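PDB 6OZI: endonuclease V isoform X2 from Ciona intestinalis, which probably acts as a metal-dependent, inosine-specific endonuclease that cleaves nucleic acid on the 3' side of deaminated adenosine, with eukaryotic members favouring RNA. Local coordinates for residues Y85-E90 / A129-V134; V112-G117 / P226-M231. The protein carries 1 engineered substitution. All coordinates share one frame; numbering follows the deposited sequence.

In the fold
After the three antiparallel strands 37-45, 52-61 and 67-76, the chain enters helix 86-104, which carries the first half of contact 1, then strand 112-116, the first half of contact 2. Helix 128-136 closes contact 1 across a loop of 38 residues that contains this strand. Contact 2 closes only at 226-231, after 108 intervening residues, so the two contacts cross rather than nest. Strand 112-116 is their common element: Leu-115 CD1 lies 4.0 Å from Leu-132 CB of contact 1, whereas Leu-114 turns to helix 227-243. Through Leu-115, contact 1 rests on one face of the RNase H-like sheet and contact 2 on the other; the contact centres are about 14 Å apart.

Contact 1 of 2, residues Y85-E90 / A129-V134; sequences YLAFRE and ASHLGV. With nucleotides of chain C.
His-131 and Phe-88 are brought together by their first torsions: the imidazole CG is anti to its backbone N (chi1 -169°), and the phenyl CG is anti to its carbonyl carbon, which carries the ring end back toward helix 128-136 although its CB points away from it. The result is a T-shaped stack in the helical layer on one face of the RNase H-like sheet. The edge of His-131 meets the face of Phe-88, with centroids 5.2 Å apart and planes at 82°; CE1 of His-131 is the atom in touch. One imidazole face is also occupied by Ala-87, whose CB stands 3.7 Å from the ring centroid, a CH-pi contact. The short axes of 86-90 and 129-134 come within 9.2 Å, inclined at 47°, with the Ala-87 methyl between them.

Leu-132 packs alongside, its CD1 4.1 Å from Ala-87 CB. Its other methyl, CD2, touches the carboxylate of Glu-90, whose side chain, extended beyond CG, crosses it at about a right angle. Helix 6-19 closes the aromatic end, where Trp-12 stacks on Phe-88 and Leu-19 touches His-131.

At the beginning of helix 86-104, Leu-86 N donates to O6 of DI5 of chain C over 3.3 Å, an N-H facing the O6 that distinguishes hypoxanthine from adenine, consistent with inosine recognition. Leu-86 CB lies 3.7 Å from C6 of the same base.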
ATOM      1  N   TYR A  85      -5.407  25.185  -6.836  1.00 26.20           N
ATOM      2  CA  TYR A  85      -4.110  25.828  -7.043  1.00 26.30           C
ATOM      3  C   TYR A  85      -2.981  24.812  -7.221  1.00 27.59           C
ATOM      4  O   TYR A  85      -1.816  25.124  -6.958  1.00 29.27           O
ATOM      5  CB  TYR A  85      -3.793  26.779  -5.888  1.00 26.23           C
ATOM      6  CG  TYR A  85      -4.876  27.809  -5.684  1.00 27.02           C
ATOM      7  CD1 TYR A  85      -4.921  28.956  -6.461  1.00 27.88           C
ATOM      8  CD2 TYR A  85      -5.872  27.622  -4.728  1.00 26.55           C
ATOM      9  CE1 TYR A  85      -5.926  29.896  -6.287  1.00 28.70           C
ATOM     10  CE2 TYR A  85      -6.884  28.558  -4.547  1.00 25.86           C
ATOM     11  CZ  TYR A  85      -6.907  29.684  -5.330  1.00 27.11           C
ATOM     12  OH  TYR A  85      -7.900  30.619  -5.160  1.00 27.82           O
ATOM     13  N   LEU A  86      -3.311  23.603  -7.689  1.00 26.11           N
ATOM     14  CA  LEU A  86      -2.312  22.554  -7.888  1.00 26.84           C
ATOM     15  C   LEU A  86      -1.239  22.984  -8.886  1.00 27.78           C
ATOM     16  O   LEU A  86      -0.060  22.588  -8.768  1.00 26.57           O
ATOM     17  CB  LEU A  86      -3.018  21.277  -8.365  1.00 25.22           C
ATOM     18  CG  LEU A  86      -2.195  20.044  -8.735  1.00 25.31           C
ATOM     19  CD1 LEU A  86      -1.385  19.563  -7.531  1.00 26.69           C
ATOM     20  CD2 LEU A  86      -3.093  18.931  -9.263  1.00 22.12           C
ATOM     21  N   ALA A  87      -1.640  23.793  -9.874  1.00 26.80           N
ATOM     22  CA  ALA A  87      -0.738  24.183 -10.949  1.00 25.25           C
ATOM     23  C   ALA A  87       0.492  24.887 -10.403  1.00 26.87           C
ATOM     24  O   ALA A  87       1.616  24.604 -10.821  1.00 30.54           O
ATOM     25  CB  ALA A  87      -1.470  25.078 -11.946  1.00 24.85           C
ATOM     26  N   PHE A  88       0.300  25.821  -9.474  1.00 26.94           N
ATOM     27  CA  PHE A  88       1.443  26.560  -8.955  1.00 28.36           C
ATOM     28  C   PHE A  88       2.368  25.663  -8.152  1.00 29.04           C
ATOM     29  O   PHE A  88       3.550  25.986  -7.997  1.00 29.49           O
ATOM     30  CB  PHE A  88       0.941  27.752  -8.139  1.00 29.32           C
ATOM     31  CG  PHE A  88       0.018  28.652  -8.921  1.00 30.40           C
ATOM     32  CD1 PHE A  88       0.532  29.595  -9.798  1.00 31.60           C
ATOM     33  CD2 PHE A  88      -1.358  28.529  -8.813  1.00 29.30           C
ATOM     34  CE1 PHE A  88      -0.304  30.413 -10.534  1.00 31.09           C
ATOM     35  CE2 PHE A  88      -2.202  29.344  -9.552  1.00 29.25           C
ATOM     36  CZ  PHE A  88      -1.672  30.286 -10.409  1.00 30.27           C
ATOM     37  N   ARG A  89       1.866  24.506  -7.715  1.00 29.61           N
ATOM     38  CA  ARG A  89       2.669  23.509  -7.025  1.00 29.25           C
ATOM     39  C   ARG A  89       3.497  22.662  -7.984  1.00 28.10           C
ATOM     40  O   ARG A  89       4.570  22.181  -7.603  1.00 28.86           O
ATOM     41  CB  ARG A  89       1.760  22.606  -6.188  1.00 30.20           C
ATOM     42  CG  ARG A  89       2.448  21.467  -5.466  1.00 31.05           C
ATOM     43  CD  ARG A  89       1.570  20.990  -4.333  1.00 31.33           C
ATOM     44  NE  ARG A  89       1.948  19.686  -3.809  1.00 30.47           N
ATOM     45  CZ  ARG A  89       2.750  19.507  -2.768  1.00 32.79           C
ATOM     46  NH1 ARG A  89       3.284  20.558  -2.154  1.00 32.10           N
ATOM     47  NH2 ARG A  89       3.027  18.275  -2.349  1.00 33.59           N
ATOM     48  N   GLU A  90       3.032  22.421  -9.208  1.00 24.46           N
ATOM     49  CA  GLU A  90       3.798  21.505 -10.051  1.00 26.29           C
ATOM     50  C   GLU A  90       4.229  22.070 -11.409  1.00 25.91           C
ATOM     51  O   GLU A  90       4.785  21.319 -12.222  1.00 25.38           O
ATOM     52  CB  GLU A  90       3.020  20.192 -10.231  1.00 27.61           C
ATOM     53  CG  GLU A  90       1.615  20.346 -10.734  1.00 28.76           C
ATOM     54  CD  GLU A  90       0.831  19.031 -10.742  1.00 29.62           C
ATOM     55  OE1 GLU A  90       1.126  18.116  -9.934  1.00 28.12           O
ATOM     56  OE2 GLU A  90      -0.097  18.920 -11.571  1.00 30.07           O
ATOM     57  N   ALA A 129      -3.957  20.665 -15.273  1.00 20.55           N
ATOM     58  CA  ALA A 129      -3.690  20.028 -16.562  1.00 21.52           C
ATOM     59  C   ALA A 129      -3.722  21.056 -17.690  1.00 22.96           C
ATOM     60  O   ALA A 129      -2.840  21.081 -18.563  1.00 25.05           O
ATOM     61  CB  ALA A 129      -4.700  18.912 -16.817  1.00 19.24           C
ATOM     62  N   SER A 130      -4.736  21.923 -17.676  1.00 22.28           N
ATOM     63  CA  SER A 130      -4.825  22.994 -18.664  1.00 23.33           C
ATOM     64  C   SER A 130      -3.701  24.005 -18.490  1.00 24.35           C
ATOM     65  O   SER A 130      -3.056  24.401 -19.464  1.00 27.16           O
ATOM     66  CB  SER A 130      -6.179  23.691 -18.552  1.00 22.04           C
ATOM     67  OG  SER A 130      -7.235  22.767 -18.684  1.00 18.84           O
ATOM     68  N   HIS A 131      -3.463  24.433 -17.249  1.00 23.79           N
ATOM     69  CA  HIS A 131      -2.430  25.417 -16.944  1.00 25.21           C
ATOM     70  C   HIS A 131      -1.067  24.984 -17.482  1.00 24.50           C
ATOM     71  O   HIS A 131      -0.411  25.712 -18.241  1.00 23.73           O
ATOM     72  CB  HIS A 131      -2.397  25.614 -15.427  1.00 26.13           C
ATOM     73  CG  HIS A 131      -1.578  26.777 -14.963  1.00 28.72           C
ATOM     74  ND1 HIS A 131      -2.030  27.659 -14.006  1.00 30.24           N
ATOM     75  CD2 HIS A 131      -0.325  27.176 -15.281  1.00 29.85           C
ATOM     76  CE1 HIS A 131      -1.100  28.566 -13.771  1.00 31.29           C
ATOM     77  NE2 HIS A 131      -0.057  28.299 -14.534  1.00 32.11           N
ATOM     78  N   LEU A 132      -0.634  23.782 -17.098  1.00 25.23           N
ATOM     79  CA  LEU A 132       0.648  23.262 -17.563  1.00 25.78           C
ATOM     80  C   LEU A 132       0.655  23.107 -19.081  1.00 27.16           C
ATOM     81  O   LEU A 132       1.661  23.422 -19.742  1.00 28.54           O
ATOM     82  CB  LEU A 132       0.948  21.926 -16.874  1.00 22.12           C
ATOM     83  CG  LEU A 132       1.591  21.939 -15.479  1.00 22.23           C
ATOM     84  CD1 LEU A 132       0.844  22.835 -14.478  1.00 20.76           C
ATOM     85  CD2 LEU A 132       1.727  20.524 -14.929  1.00 20.58           C
ATOM     86  N   GLY A 133      -0.475  22.668 -19.659  1.00 25.24           N
ATOM     87  CA  GLY A 133      -0.546  22.564 -21.109  1.00 24.46           C
ATOM     88  C   GLY A 133      -0.284  23.888 -21.806  1.00 25.40           C
ATOM     89  O   GLY A 133       0.516  23.968 -22.745  1.00 27.21           O
ATOM     90  N   VAL A 134      -0.927  24.958 -21.335  1.00 24.14           N
ATOM     91  CA  VAL A 134      -0.795  26.242 -22.017  1.00 26.51           C
ATOM     92  C   VAL A 134       0.586  26.828 -21.786  1.00 27.15           C
ATOM     93  O   VAL A 134       1.226  27.329 -22.720  1.00 27.64           O
ATOM     94  CB  VAL A 134      -1.895  27.221 -21.565  1.00 28.05           C
ATOM     95  CG1 VAL A 134      -1.567  28.636 -22.037  1.00 29.16           C
ATOM     96  CG2 VAL A 134      -3.250  26.789 -22.107  1.00 27.64           C
TER
ATOM     97  P    DI C   5      -9.937  17.784  -3.586  1.00 26.98           P
ATOM     98  OP1  DI C   5     -10.564  16.569  -2.960  1.00 28.32           O
ATOM     99  OP2  DI C   5      -8.746  18.275  -2.800  1.00 27.07           O
ATOM    100  O5'  DI C   5      -9.568  17.503  -5.168  1.00 27.31           O
ATOM    101  C5'  DI C   5     -10.324  16.591  -5.924  1.00 25.36           C
ATOM    102  C4'  DI C   5      -9.570  16.237  -7.195  1.00 23.48           C
ATOM    103  O4'  DI C   5      -9.419  17.591  -8.072  1.00 23.70           O
ATOM    104  C3'  DI C   5      -8.356  15.784  -6.947  1.00 23.66           C
ATOM    105  O3'  DI C   5      -7.974  14.685  -7.893  1.00 24.02           O
ATOM    106  C2'  DI C   5      -7.393  16.974  -7.179  1.00 22.14           C
ATOM    107  C1'  DI C   5      -8.137  17.841  -8.215  1.00 22.73           C
ATOM    108  N9   DI C   5      -7.837  19.255  -7.938  1.00 24.08           N
ATOM    109  C8   DI C   5      -7.942  20.105  -6.905  1.00 25.24           C
ATOM    110  N7   DI C   5      -7.451  21.292  -7.323  1.00 24.03           N
ATOM    111  C5   DI C   5      -7.054  21.164  -8.579  1.00 23.97           C
ATOM    112  C6   DI C   5      -6.426  22.153  -9.560  1.00 26.24           C
ATOM    113  O6   DI C   5      -6.201  23.269  -9.243  1.00 28.07           O
ATOM    114  N1   DI C   5      -6.094  21.720 -10.872  1.00 25.73           N
ATOM    115  C2   DI C   5      -6.345  20.367 -11.272  1.00 24.41           C
ATOM    116  N3   DI C   5      -6.937  19.430 -10.333  1.00 22.21           N
ATOM    117  C4   DI C   5      -7.288  19.885  -8.965  1.00 22.76           C
TER

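Contact 2 of 2, residues V112-G117 / P226-M231; sequences VFLLDG and PEPIKM. With nucleotides of chain C; nucleotides of chain D.
Leu-114 is the centre of the apolar part, meeting Ile-229, Pro-226 and Pro-228; its CA and that of Ile-229 are the nearest such pair of the two segments, 6.5 Å apart. CB of Leu-114 rests on Ile-229 CG1 at 3.8 Å. Its CD1 reaches the start of the helix, meeting Pro-226 CB and, at 3.9 Å, Pro-228 CG. Pro-226 holds the N-cap position, so two rigid rings bound this methyl where the helix begins.

At the polar end of the strand, Asp-116 has CG anti to the carbonyl carbon (chi1 -63°), which brings the carboxylate to Ile-229 although its CB does not point there. The side chain runs past Ile-229 in the opposite direction, and its OD1 comes within 3.0 Å of Ile-229 CG2, a tight approach of oxygen to methyl. A water lies between Asp-116 OD2 and the backbone O of Ile-229, 3.0 Å from the latter.

Nucleic acid is met at two places: the end of the strand and the face of the helix turned away from it. Asp-116 CG is 3.5 Å from OP1 of DT7 of chain C, and its CB is equally near O3' of A6 of chain C; this phosphate is the second one 3' to the inosine, the linkage at which endonuclease V characteristically cuts. Asp-42 places another carboxylate beside Asp-116. Lys-230 NZ donates to OP2 of DC11 of chain D at 3.0 Å and forms a salt bridge with Glu-227, its N-H directed to the syn lone pair of OE2.

The axes of 112-116 and 227-231 approach to 8.2 Å and cross at -57°. The strand lies between 37-45 and 140-144, and Val-38 and Val-143 of those neighbours extend the apolar floor beneath Pro-228 and Ile-229.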
ATOM      1  N   VAL A 112       0.621  13.888 -26.414  1.00 25.19           N
ATOM      2  CA  VAL A 112      -0.307  14.291 -25.359  1.00 23.93           C
ATOM      3  C   VAL A 112       0.203  13.754 -24.025  1.00 24.59           C
ATOM      4  O   VAL A 112       0.769  12.659 -23.958  1.00 25.15           O
ATOM      5  CB  VAL A 112      -1.740  13.792 -25.663  1.00 23.16           C
ATOM      6  CG1 VAL A 112      -1.767  12.273 -25.786  1.00 20.85           C
ATOM      7  CG2 VAL A 112      -2.703  14.248 -24.582  1.00 23.01           C
ATOM      8  N   PHE A 113       0.011  14.543 -22.965  1.00 22.47           N
ATOM      9  CA  PHE A 113       0.267  14.130 -21.591  1.00 21.31           C
ATOM     10  C   PHE A 113      -1.034  13.904 -20.825  1.00 21.18           C
ATOM     11  O   PHE A 113      -1.973  14.702 -20.922  1.00 21.56           O
ATOM     12  CB  PHE A 113       1.088  15.182 -20.844  1.00 21.87           C
ATOM     13  CG  PHE A 113       2.548  15.160 -21.165  1.00 24.26           C
ATOM     14  CD1 PHE A 113       3.039  15.853 -22.252  1.00 24.60           C
ATOM     15  CD2 PHE A 113       3.439  14.472 -20.356  1.00 25.75           C
ATOM     16  CE1 PHE A 113       4.392  15.854 -22.546  1.00 26.47           C
ATOM     17  CE2 PHE A 113       4.803  14.465 -20.645  1.00 26.26           C
ATOM     18  CZ  PHE A 113       5.276  15.159 -21.745  1.00 26.08           C
ATOM     19  N   LEU A 114      -1.066  12.844 -20.027  1.00 20.66           N
ATOM     20  CA  LEU A 114      -2.076  12.691 -18.987  1.00 20.67           C
ATOM     21  C   LEU A 114      -1.532  13.270 -17.687  1.00 22.05           C
ATOM     22  O   LEU A 114      -0.435  12.908 -17.252  1.00 23.66           O
ATOM     23  CB  LEU A 114      -2.456  11.223 -18.771  1.00 19.88           C
ATOM     24  CG  LEU A 114      -2.866  10.419 -20.006  1.00 20.40           C
ATOM     25  CD1 LEU A 114      -3.321   9.018 -19.606  1.00 21.45           C
ATOM     26  CD2 LEU A 114      -3.952  11.141 -20.795  1.00 19.90           C
ATOM     27  N   LEU A 115      -2.282  14.187 -17.090  1.00 21.75           N
ATOM     28  CA  LEU A 115      -1.883  14.845 -15.857  1.00 23.28           C
ATOM     29  C   LEU A 115      -2.915  14.567 -14.770  1.00 24.54           C
ATOM     30  O   LEU A 115      -4.120  14.521 -15.043  1.00 24.05           O
ATOM     31  CB  LEU A 115      -1.723  16.352 -16.079  1.00 23.36           C
ATOM     32  CG  LEU A 115      -0.603  16.717 -17.058  1.00 22.41           C
ATOM     33  CD1 LEU A 115      -0.576  18.212 -17.325  1.00 21.66           C
ATOM     34  CD2 LEU A 115       0.748  16.230 -16.526  1.00 21.54           C
ATOM     35  N   ASP A 116      -2.435  14.378 -13.542  1.00 23.29           N
ATOM     36  CA  ASP A 116      -3.318  14.084 -12.421  1.00 24.77           C
ATOM     37  C   ASP A 116      -4.142  15.310 -12.059  1.00 23.95           C
ATOM     38  O   ASP A 116      -3.602  16.404 -11.883  1.00 24.83           O
ATOM     39  CB  ASP A 116      -2.520  13.636 -11.196  1.00 26.71           C
ATOM     40  CG  ASP A 116      -1.762  12.350 -11.430  1.00 28.62           C
ATOM     41  OD1 ASP A 116      -2.401  11.279 -11.350  1.00 28.98           O
ATOM     42  OD2 ASP A 116      -0.538  12.406 -11.677  1.00 30.16           O
ATOM     43  N   GLY A 117      -5.447  15.133 -11.959  1.00 23.69           N
ATOM     44  CA  GLY A 117      -6.318  16.230 -11.626  1.00 21.57           C
ATOM     45  C   GLY A 117      -7.107  16.705 -12.826  1.00 21.93           C
ATOM     46  O   GLY A 117      -7.229  16.021 -13.846  1.00 21.94           O
ATOM     47  N   PRO A 226      -5.097   4.939 -15.527  1.00 21.90           N
ATOM     48  CA  PRO A 226      -4.436   4.755 -16.826  1.00 23.58           C
ATOM     49  C   PRO A 226      -2.923   4.619 -16.690  1.00 26.05           C
ATOM     50  O   PRO A 226      -2.297   5.222 -15.811  1.00 27.61           O
ATOM     51  CB  PRO A 226      -4.818   6.021 -17.600  1.00 22.31           C
ATOM     52  CG  PRO A 226      -6.110   6.446 -16.988  1.00 22.05           C
ATOM     53  CD  PRO A 226      -5.982   6.116 -15.522  1.00 22.11           C
ATOM     54  N   GLU A 227      -2.342   3.831 -17.594  1.00 26.94           N
ATOM     55  CA  GLU A 227      -0.943   3.418 -17.476  1.00 24.37           C
ATOM     56  C   GLU A 227       0.055   4.563 -17.306  1.00 23.40           C
ATOM     57  O   GLU A 227       0.935   4.447 -16.437  1.00 23.77           O
ATOM     58  CB  GLU A 227      -0.581   2.543 -18.685  1.00 24.45           C
ATOM     59  CG  GLU A 227      -1.290   1.196 -18.704  1.00 27.05           C
ATOM     60  CD  GLU A 227      -0.961   0.348 -17.479  1.00 28.33           C
ATOM     61  OE1 GLU A 227       0.187  -0.129 -17.366  1.00 28.93           O
ATOM     62  OE2 GLU A 227      -1.853   0.162 -16.627  1.00 29.01           O
ATOM     63  N   PRO A 228       0.016   5.657 -18.083  1.00 24.13           N
ATOM     64  CA  PRO A 228       1.043   6.704 -17.882  1.00 22.91           C
ATOM     65  C   PRO A 228       0.974   7.343 -16.503  1.00 24.11           C
ATOM     66  O   PRO A 228       2.010   7.604 -15.871  1.00 24.79           O
ATOM     67  CB  PRO A 228       0.738   7.715 -18.996  1.00 24.04           C
ATOM     68  CG  PRO A 228      -0.081   6.959 -20.001  1.00 23.51           C
ATOM     69  CD  PRO A 228      -0.887   5.990 -19.203  1.00 24.92           C
ATOM     70  N   ILE A 229      -0.241   7.584 -16.011  1.00 24.78           N
ATOM     71  CA  ILE A 229      -0.411   8.096 -14.657  1.00 23.74           C
ATOM     72  C   ILE A 229       0.117   7.092 -13.644  1.00 24.62           C
ATOM     73  O   ILE A 229       0.876   7.441 -12.727  1.00 26.72           O
ATOM     74  CB  ILE A 229      -1.891   8.418 -14.404  1.00 23.35           C
ATOM     75  CG1 ILE A 229      -2.323   9.578 -15.303  1.00 23.81           C
ATOM     76  CG2 ILE A 229      -2.141   8.690 -12.934  1.00 23.09           C
ATOM     77  CD1 ILE A 229      -3.785   9.792 -15.316  1.00 26.06           C
ATOM     78  N   LYS A 230      -0.264   5.826 -13.814  1.00 24.44           N
ATOM     79  CA  LYS A 230       0.189   4.772 -12.918  1.00 23.95           C
ATOM     80  C   LYS A 230       1.707   4.758 -12.821  1.00 23.29           C
ATOM     81  O   LYS A 230       2.276   4.686 -11.722  1.00 24.63           O
ATOM     82  CB  LYS A 230      -0.345   3.421 -13.406  1.00 24.45           C
ATOM     83  CG  LYS A 230       0.193   2.229 -12.633  1.00 26.41           C
ATOM     84  CD  LYS A 230      -0.238   0.896 -13.243  1.00 24.83           C
ATOM     85  CE  LYS A 230      -1.751   0.739 -13.222  1.00 27.51           C
ATOM     86  NZ  LYS A 230      -2.177  -0.596 -13.747  1.00 30.70           N
ATOM     87  N   MET A 231       2.383   4.863 -13.966  1.00 21.41           N
ATOM     88  CA  MET A 231       3.830   4.730 -13.961  1.00 24.02           C
ATOM     89  C   MET A 231       4.501   5.958 -13.350  1.00 24.88           C
ATOM     90  O   MET A 231       5.398   5.823 -12.506  1.00 26.49           O
ATOM     91  CB  MET A 231       4.324   4.442 -15.376  1.00 25.16           C
ATOM     92  CG  MET A 231       3.758   3.137 -15.892  1.00 27.46           C
ATOM     93  SD  MET A 231       4.207   1.808 -14.763  1.00 32.73           S
ATOM     94  CE  MET A 231       3.392   0.395 -15.507  1.00 34.54           C
TER
ATOM     95  P     A C   6      -7.001  13.498  -7.414  1.00 25.22           P
ATOM     96  OP1   A C   6      -6.795  12.581  -8.562  1.00 24.49           O
ATOM     97  OP2   A C   6      -7.522  12.977  -6.124  1.00 25.80           O
ATOM     98  O5'   A C   6      -5.605  14.215  -7.146  1.00 26.22           O
ATOM     99  C5'   A C   6      -4.811  14.693  -8.224  1.00 25.64           C
ATOM    100  C4'   A C   6      -3.496  15.219  -7.719  1.00 25.85           C
ATOM    101  O4'   A C   6      -3.745  16.320  -6.812  1.00 25.68           O
ATOM    102  C3'   A C   6      -2.687  14.232  -6.900  1.00 26.48           C
ATOM    103  O3'   A C   6      -1.891  13.392  -7.711  1.00 26.38           O
ATOM    104  C2'   A C   6      -1.878  15.126  -5.968  1.00 29.12           C
ATOM    105  O2'   A C   6      -0.739  15.650  -6.634  1.00 31.44           O
ATOM    106  C1'   A C   6      -2.848  16.271  -5.728  1.00 27.33           C
ATOM    107  N9    A C   6      -3.636  16.152  -4.487  1.00 27.52           N
ATOM    108  C8    A C   6      -4.999  15.998  -4.386  1.00 25.78           C
ATOM    109  N7    A C   6      -5.440  15.979  -3.152  1.00 26.69           N
ATOM    110  C5    A C   6      -4.293  16.150  -2.391  1.00 27.56           C
ATOM    111  C6    A C   6      -4.079  16.229  -1.001  1.00 29.25           C
ATOM    112  N6    A C   6      -5.055  16.138  -0.090  1.00 29.07           N
ATOM    113  N1    A C   6      -2.808  16.411  -0.572  1.00 29.81           N
ATOM    114  C2    A C   6      -1.827  16.501  -1.478  1.00 29.46           C
ATOM    115  N3    A C   6      -1.904  16.445  -2.806  1.00 29.25           N
ATOM    116  C4    A C   6      -3.177  16.270  -3.200  1.00 27.96           C
TER
ATOM    117  P    DC D  11      -1.587  -3.453 -11.578  1.00 43.19           P
ATOM    118  OP1  DC D  11      -1.298  -4.230 -12.804  1.00 46.35           O
ATOM    119  OP2  DC D  11      -1.081  -2.072 -11.406  1.00 40.63           O
ATOM    120  O5'  DC D  11      -3.161  -3.391 -11.456  1.00 42.13           O
ATOM    121  C5'  DC D  11      -3.738  -2.846 -10.306  1.00 39.32           C
ATOM    122  C4'  DC D  11      -4.870  -3.718  -9.830  1.00 35.88           C
ATOM    123  O4'  DC D  11      -4.413  -4.539  -8.745  1.00 35.51           O
ATOM    124  C3'  DC D  11      -6.048  -2.949  -9.290  1.00 32.95           C
ATOM    125  O3'  DC D  11      -6.932  -2.701 -10.346  1.00 30.13           O
ATOM    126  C2'  DC D  11      -6.655  -3.906  -8.269  1.00 33.82           C
ATOM    127  C1'  DC D  11      -5.456  -4.731  -7.816  1.00 34.97           C
ATOM    128  N1   DC D  11      -4.938  -4.397  -6.455  1.00 35.11           N
ATOM    129  C2   DC D  11      -5.602  -4.883  -5.333  1.00 34.64           C
ATOM    130  O2   DC D  11      -6.628  -5.550  -5.495  1.00 35.62           O
ATOM    131  N3   DC D  11      -5.108  -4.603  -4.104  1.00 33.97           N
ATOM    132  C4   DC D  11      -3.996  -3.886  -3.978  1.00 34.23           C
ATOM    133  N4   DC D  11      -3.545  -3.636  -2.742  1.00 33.34           N
ATOM    134  C5   DC D  11      -3.298  -3.382  -5.115  1.00 35.71           C
ATOM    135  C6   DC D  11      -3.797  -3.665  -6.323  1.00 35.71           C
TER
ATOM    136  P    DT C   7      -1.575  11.900  -7.231  1.00 27.78           P
ATOM    137  OP1  DT C   7      -0.726  11.273  -8.261  1.00 28.95           O
ATOM    138  OP2  DT C   7      -2.858  11.258  -6.868  1.00 28.71           O
ATOM    139  O5'  DT C   7      -0.736  12.108  -5.885  1.00 29.13           O
ATOM    140  C5'  DT C   7       0.585  12.641  -5.917  1.00 27.34           C
ATOM    141  C4'  DT C   7       1.135  12.741  -4.507  1.00 26.35           C
ATOM    142  O4'  DT C   7       0.143  13.389  -3.658  1.00 25.67           O
ATOM    143  C3'  DT C   7       1.443  11.389  -3.849  1.00 28.23           C
ATOM    144  O3'  DT C   7       2.581  11.489  -3.028  1.00 29.94           O
ATOM    145  C2'  DT C   7       0.196  11.128  -3.022  1.00 28.69           C
ATOM    146  C1'  DT C   7      -0.175  12.539  -2.578  1.00 28.85           C
ATOM    147  N1   DT C   7      -1.617  12.659  -2.236  1.00 30.26           N
ATOM    148  C2   DT C   7      -1.966  12.950  -0.938  1.00 30.05           C
ATOM    149  O2   DT C   7      -1.149  13.168  -0.063  1.00 29.54           O
ATOM    150  N3   DT C   7      -3.314  13.004  -0.703  1.00 30.35           N
ATOM    151  C4   DT C   7      -4.333  12.774  -1.615  1.00 31.01           C
ATOM    152  O4   DT C   7      -5.518  12.837  -1.305  1.00 30.71           O
ATOM    153  C5   DT C   7      -3.901  12.453  -2.959  1.00 30.40           C
ATOM    154  C7   DT C   7      -4.918  12.189  -4.034  1.00 26.04           C
ATOM    155  C6   DT C   7      -2.575  12.401  -3.201  1.00 30.51           C
TER
HETATM  156  O   HOH W   1       0.682  10.469 -12.642  1.00 28.94           O